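Local coordinates for RagB/SusD domain protein (Flavobacterium johnsoniae, PDB 5J90), which binds chitin as a SusD-like protein and probably serves at the outer membrane in the capture of chitin for uptake, at residues F70-L82 against L447-I459. Numbering follows the deposited sequence.
Sequences FESGVNNTTYALL and LFPVLKNYSGGAI
With CG anti to the carbonyl carbon (chi1 -61°), the Y79 ring swings across onto V450 and I459, while T78 holds OG1 between its backbone N and carbonyl carbon (chi1 51°), at the edge of the Y454 ring. V450 meets Y79 from the opposite direction: CG1 lies 3.5 Å from Y79 CZ, and CG2 packs against CE2. Further back along the ring, I459 CG2 sits 3.7 Å from Y79 CD2, and the N453 amide comes to the ring edge, its plane almost perpendicular to the ring. A water bridges Y79 OH and the backbone N of V450. Both segments of this SusD-family protein are loop, apart from a 3-10 turn at N76-T77, one leading into helix 83-108, the other following helix 432-442. Their backbones are joined by one nearly straight hydrogen bond, Y454 N to T78 O (2.8 Å, 171° at the hydrogen). Just beyond it, N453 OD1 accepts from S455 N in an Asx turn, and N453 ND2 donates to I459 O, so the amide spans the type I' turn S455-A458, from its first residue to the one after its last. T78 OG1 donates to G73 O (2.8 Å) and accepts from N75 N, so one hydroxyl braces its own loop and also touches Y454 CD2 at 3.5 Å. A valine at T78 would probably leave G73 O and N75 N without this partner and let the loop beside the Y454 ring shift. V74 CG2 crosses to Y454 CD2 (3.8 Å), and T78 CG2 lies alongside K452 CB. The carbonyl O of K452, buried here without a hydrogen-bond partner, has T78 CA 3.6 Å away.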
loop_
_atom_site.group_PDB
_atom_site.type_symbol
_atom_site.label_atom_id
_atom_site.label_comp_id
_atom_site.label_asym_id
_atom_site.label_seq_id
_atom_site.Cartn_x
_atom_site.Cartn_y
_atom_site.Cartn_z
ATOM N N PHE A 70 24.260 9.354 -20.046
ATOM C CA PHE A 70 23.436 10.545 -20.226
ATOM C C PHE A 70 23.444 11.422 -18.984
ATOM O O PHE A 70 23.350 10.914 -17.867
ATOM C CB PHE A 70 21.982 10.154 -20.491
ATOM C CG PHE A 70 21.775 9.330 -21.726
ATOM C CD1 PHE A 70 21.481 7.975 -21.627
ATOM C CD2 PHE A 70 21.829 9.907 -22.985
ATOM C CE1 PHE A 70 21.263 7.215 -22.764
ATOM C CE2 PHE A 70 21.612 9.148 -24.121
ATOM C CZ PHE A 70 21.330 7.800 -24.006
ATOM N N GLU A 71 23.534 12.735 -19.187
ATOM C CA GLU A 71 23.505 13.709 -18.095
ATOM C C GLU A 71 24.459 13.319 -16.966
ATOM O O GLU A 71 24.081 13.253 -15.798
ATOM C CB GLU A 71 22.068 13.938 -17.586
ATOM C CG GLU A 71 21.101 14.399 -18.686
ATOM C CD GLU A 71 19.944 15.267 -18.184
ATOM O OE1 GLU A 71 19.891 15.600 -16.979
ATOM O OE2 GLU A 71 19.087 15.625 -19.021
ATOM N N SER A 72 25.716 13.068 -17.341
ATOM C CA SER A 72 26.767 12.712 -16.387
ATOM C C SER A 72 26.466 11.457 -15.570
ATOM O O SER A 72 27.027 11.259 -14.493
ATOM C CB SER A 72 27.065 13.885 -15.443
ATOM O OG SER A 72 27.414 15.046 -16.181
ATOM N N GLY A 73 25.584 10.604 -16.083
ATOM C CA GLY A 73 25.262 9.352 -15.413
ATOM C C GLY A 73 24.236 9.480 -14.298
ATOM O O GLY A 73 24.006 8.528 -13.542
ATOM N N VAL A 74 23.635 10.659 -14.190
ATOM C CA VAL A 74 22.607 10.929 -13.195
ATOM C C VAL A 74 21.282 11.001 -13.942
ATOM O O VAL A 74 20.931 12.018 -14.528
ATOM C CB VAL A 74 22.914 12.252 -12.444
ATOM C CG1 VAL A 74 21.823 12.591 -11.438
ATOM C CG2 VAL A 74 24.276 12.157 -11.759
ATOM N N ASN A 75 20.550 9.894 -13.953
ATOM C CA ASN A 75 19.412 9.795 -14.855
ATOM C C ASN A 75 18.486 8.668 -14.410
ATOM O O ASN A 75 18.678 8.108 -13.329
ATOM C CB ASN A 75 19.900 9.611 -16.306
ATOM C CG ASN A 75 20.744 8.363 -16.493
ATOM O OD1 ASN A 75 20.339 7.264 -16.110
ATOM N ND2 ASN A 75 21.933 8.519 -17.084
ATOM N N ASN A 76 17.485 8.333 -15.226
ATOM C CA ASN A 76 16.510 7.309 -14.838
ATOM C C ASN A 76 17.178 5.998 -14.427
ATOM O O ASN A 76 16.677 5.296 -13.545
ATOM C CB ASN A 76 15.557 6.993 -15.995
ATOM C CG ASN A 76 14.410 7.986 -16.143
ATOM O OD1 ASN A 76 14.241 8.929 -15.364
ATOM N ND2 ASN A 76 13.606 7.766 -17.174
ATOM N N THR A 77 18.296 5.649 -15.071
ATOM C CA THR A 77 18.939 4.357 -14.808
ATOM C C THR A 77 19.638 4.312 -13.451
ATOM O O THR A 77 19.901 3.230 -12.925
ATOM C CB THR A 77 19.938 3.928 -15.910
ATOM O OG1 THR A 77 21.166 4.655 -15.771
ATOM C CG2 THR A 77 19.350 4.178 -17.297
ATOM N N THR A 78 19.945 5.487 -12.898
ATOM C CA THR A 78 20.526 5.578 -11.556
ATOM C C THR A 78 19.532 6.211 -10.580
ATOM O O THR A 78 19.906 6.725 -9.523
ATOM C CB THR A 78 21.876 6.328 -11.580
ATOM O OG1 THR A 78 21.707 7.574 -12.269
ATOM C CG2 THR A 78 22.930 5.493 -12.319
ATOM N N TYR A 79 18.256 6.137 -10.950
ATOM C CA TYR A 79 17.134 6.489 -10.079
ATOM C C TYR A 79 17.039 7.979 -9.752
ATOM O O TYR A 79 16.416 8.368 -8.759
ATOM C CB TYR A 79 17.124 5.644 -8.800
ATOM C CG TYR A 79 16.991 4.144 -9.026
ATOM C CD1 TYR A 79 16.679 3.620 -10.278
ATOM C CD2 TYR A 79 17.171 3.251 -7.974
ATOM C CE1 TYR A 79 16.552 2.239 -10.473
ATOM C CE2 TYR A 79 17.040 1.878 -8.157
ATOM C CZ TYR A 79 16.730 1.377 -9.405
ATOM O OH TYR A 79 16.608 0.020 -9.597
ATOM N N ALA A 80 17.650 8.807 -10.596
ATOM C CA ALA A 80 17.382 10.239 -10.605
ATOM C C ALA A 80 16.386 10.477 -11.734
ATOM O O ALA A 80 16.766 10.648 -12.894
ATOM C CB ALA A 80 18.681 11.044 -10.827
ATOM N N LEU A 81 15.100 10.453 -11.405
ATOM C CA LEU A 81 14.090 10.532 -12.456
ATOM C C LEU A 81 14.156 11.888 -13.140
ATOM O O LEU A 81 14.169 12.928 -12.470
ATOM C CB LEU A 81 12.686 10.265 -11.901
ATOM C CG LEU A 81 12.464 8.895 -11.248
ATOM C CD1 LEU A 81 10.992 8.699 -10.920
ATOM C CD2 LEU A 81 12.963 7.776 -12.151
ATOM N N LEU A 82 14.206 11.873 -14.467
ATOM C CA LEU A 82 14.391 13.105 -15.238
ATOM C C LEU A 82 13.077 13.576 -15.844
ATOM O O LEU A 82 12.535 12.940 -16.754
ATOM C CB LEU A 82 15.461 12.918 -16.321
ATOM C CG LEU A 82 16.859 12.546 -15.813
ATOM C CD1 LEU A 82 17.854 12.478 -16.969
ATOM C CD2 LEU A 82 17.362 13.517 -14.738
ATOM N N LEU A 447 16.329 -9.570 -10.068
ATOM C CA LEU A 447 17.160 -8.713 -10.917
ATOM C C LEU A 447 18.360 -8.162 -10.151
ATOM O O LEU A 447 18.313 -7.987 -8.934
ATOM C CB LEU A 447 16.329 -7.541 -11.462
ATOM C CG LEU A 447 15.091 -7.884 -12.298
ATOM C CD1 LEU A 447 14.329 -6.615 -12.675
ATOM C CD2 LEU A 447 15.460 -8.685 -13.548
ATOM N N PHE A 448 19.439 -7.856 -10.863
ATOM C CA PHE A 448 20.602 -7.255 -10.211
ATOM C C PHE A 448 20.284 -5.842 -9.729
ATOM O O PHE A 448 19.809 -5.011 -10.504
ATOM C CB PHE A 448 21.798 -7.191 -11.171
ATOM C CG PHE A 448 22.280 -8.536 -11.651
ATOM C CD1 PHE A 448 22.547 -9.561 -10.753
ATOM C CD2 PHE A 448 22.482 -8.767 -13.001
ATOM C CE1 PHE A 448 23.002 -10.791 -11.195
ATOM C CE2 PHE A 448 22.933 -9.998 -13.451
ATOM C CZ PHE A 448 23.195 -11.006 -12.549
ATOM N N PRO A 449 20.569 -5.548 -8.452
ATOM C CA PRO A 449 20.339 -4.191 -7.940
ATOM C C PRO A 449 21.297 -3.172 -8.558
ATOM O O PRO A 449 22.410 -3.521 -8.962
ATOM C CB PRO A 449 20.607 -4.332 -6.438
ATOM C CG PRO A 449 21.509 -5.533 -6.323
ATOM C CD PRO A 449 21.011 -6.472 -7.394
ATOM N N VAL A 450 20.881 -1.917 -8.641
ATOM C CA VAL A 450 21.777 -0.879 -9.146
ATOM C C VAL A 450 22.959 -0.700 -8.194
ATOM O O VAL A 450 22.866 -1.010 -7.006
ATOM C CB VAL A 450 21.063 0.483 -9.374
ATOM C CG1 VAL A 450 19.957 0.339 -10.415
ATOM C CG2 VAL A 450 20.526 1.065 -8.059
ATOM N N LEU A 451 24.073 -0.211 -8.734
ATOM C CA LEU A 451 25.270 0.071 -7.943
ATOM C C LEU A 451 25.360 1.548 -7.597
ATOM O O LEU A 451 26.054 1.925 -6.653
ATOM C CB LEU A 451 26.524 -0.355 -8.706
ATOM C CG LEU A 451 26.612 -1.858 -8.943
ATOM C CD1 LEU A 451 27.828 -2.203 -9.803
ATOM C CD2 LEU A 451 26.652 -2.600 -7.619
ATOM N N LYS A 452 24.666 2.379 -8.373
ATOM C CA LYS A 452 24.609 3.816 -8.134
ATOM C C LYS A 452 23.151 4.252 -8.021
ATOM O O LYS A 452 22.335 3.974 -8.907
ATOM C CB LYS A 452 25.294 4.588 -9.269
ATOM C CG LYS A 452 26.794 4.319 -9.428
ATOM C CD LYS A 452 27.560 4.753 -8.186
ATOM C CE LYS A 452 29.067 4.703 -8.398
ATOM N NZ LYS A 452 29.799 5.270 -7.225
ATOM N N ASN A 453 22.833 4.945 -6.934
ATOM C CA ASN A 453 21.474 5.391 -6.649
ATOM C C ASN A 453 21.516 6.870 -6.280
ATOM O O ASN A 453 21.898 7.224 -5.161
ATOM C CB ASN A 453 20.892 4.547 -5.507
ATOM C CG ASN A 453 19.440 4.889 -5.175
ATOM O OD1 ASN A 453 18.957 5.994 -5.445
ATOM N ND2 ASN A 453 18.753 3.943 -4.549
ATOM N N TYR A 454 21.126 7.726 -7.221
ATOM C CA TYR A 454 21.190 9.173 -7.044
ATOM C C TYR A 454 19.819 9.785 -6.747
ATOM O O TYR A 454 19.559 10.945 -7.077
ATOM C CB TYR A 454 21.800 9.827 -8.291
ATOM C CG TYR A 454 23.245 9.445 -8.538
ATOM C CD1 TYR A 454 24.193 9.566 -7.530
ATOM C CD2 TYR A 454 23.655 8.949 -9.766
ATOM C CE1 TYR A 454 25.515 9.216 -7.743
ATOM C CE2 TYR A 454 24.978 8.597 -9.991
ATOM C CZ TYR A 454 25.899 8.729 -8.973
ATOM O OH TYR A 454 27.216 8.379 -9.187
ATOM N N SER A 455 18.947 9.015 -6.101
ATOM C CA SER A 455 17.592 9.489 -5.813
ATOM C C SER A 455 17.483 10.331 -4.551
ATOM O O SER A 455 16.407 10.833 -4.239
ATOM C CB SER A 455 16.646 8.305 -5.668
ATOM O OG SER A 455 16.850 7.649 -4.425
ATOM N N GLY A 456 18.573 10.450 -3.803
ATOM C CA GLY A 456 18.541 11.205 -2.560
ATOM C C GLY A 456 17.667 10.582 -1.489
ATOM O O GLY A 456 17.195 11.277 -0.586
ATOM N N GLY A 457 17.443 9.277 -1.586
ATOM C CA GLY A 457 16.674 8.562 -0.584
ATOM C C GLY A 457 15.224 8.293 -0.959
ATOM O O GLY A 457 14.538 7.538 -0.272
ATOM N N ALA A 458 14.754 8.904 -2.041
ATOM C CA ALA A 458 13.353 8.759 -2.446
ATOM C C ALA A 458 13.061 7.375 -3.019
ATOM O O ALA A 458 11.932 6.891 -2.933
ATOM C CB ALA A 458 12.998 9.816 -3.466
ATOM N N ILE A 459 14.076 6.750 -3.616
ATOM C CA ILE A 459 13.919 5.454 -4.265
ATOM C C ILE A 459 14.943 4.496 -3.687
ATOM O O ILE A 459 16.135 4.817 -3.640
ATOM C CB ILE A 459 14.102 5.563 -5.796
ATOM C CG1 ILE A 459 13.079 6.549 -6.372
ATOM C CG2 ILE A 459 13.982 4.185 -6.460
ATOM C CD1 ILE A 459 13.247 6.827 -7.853
HETATM O O HOH W 1 17.943 -1.611 -7.969
#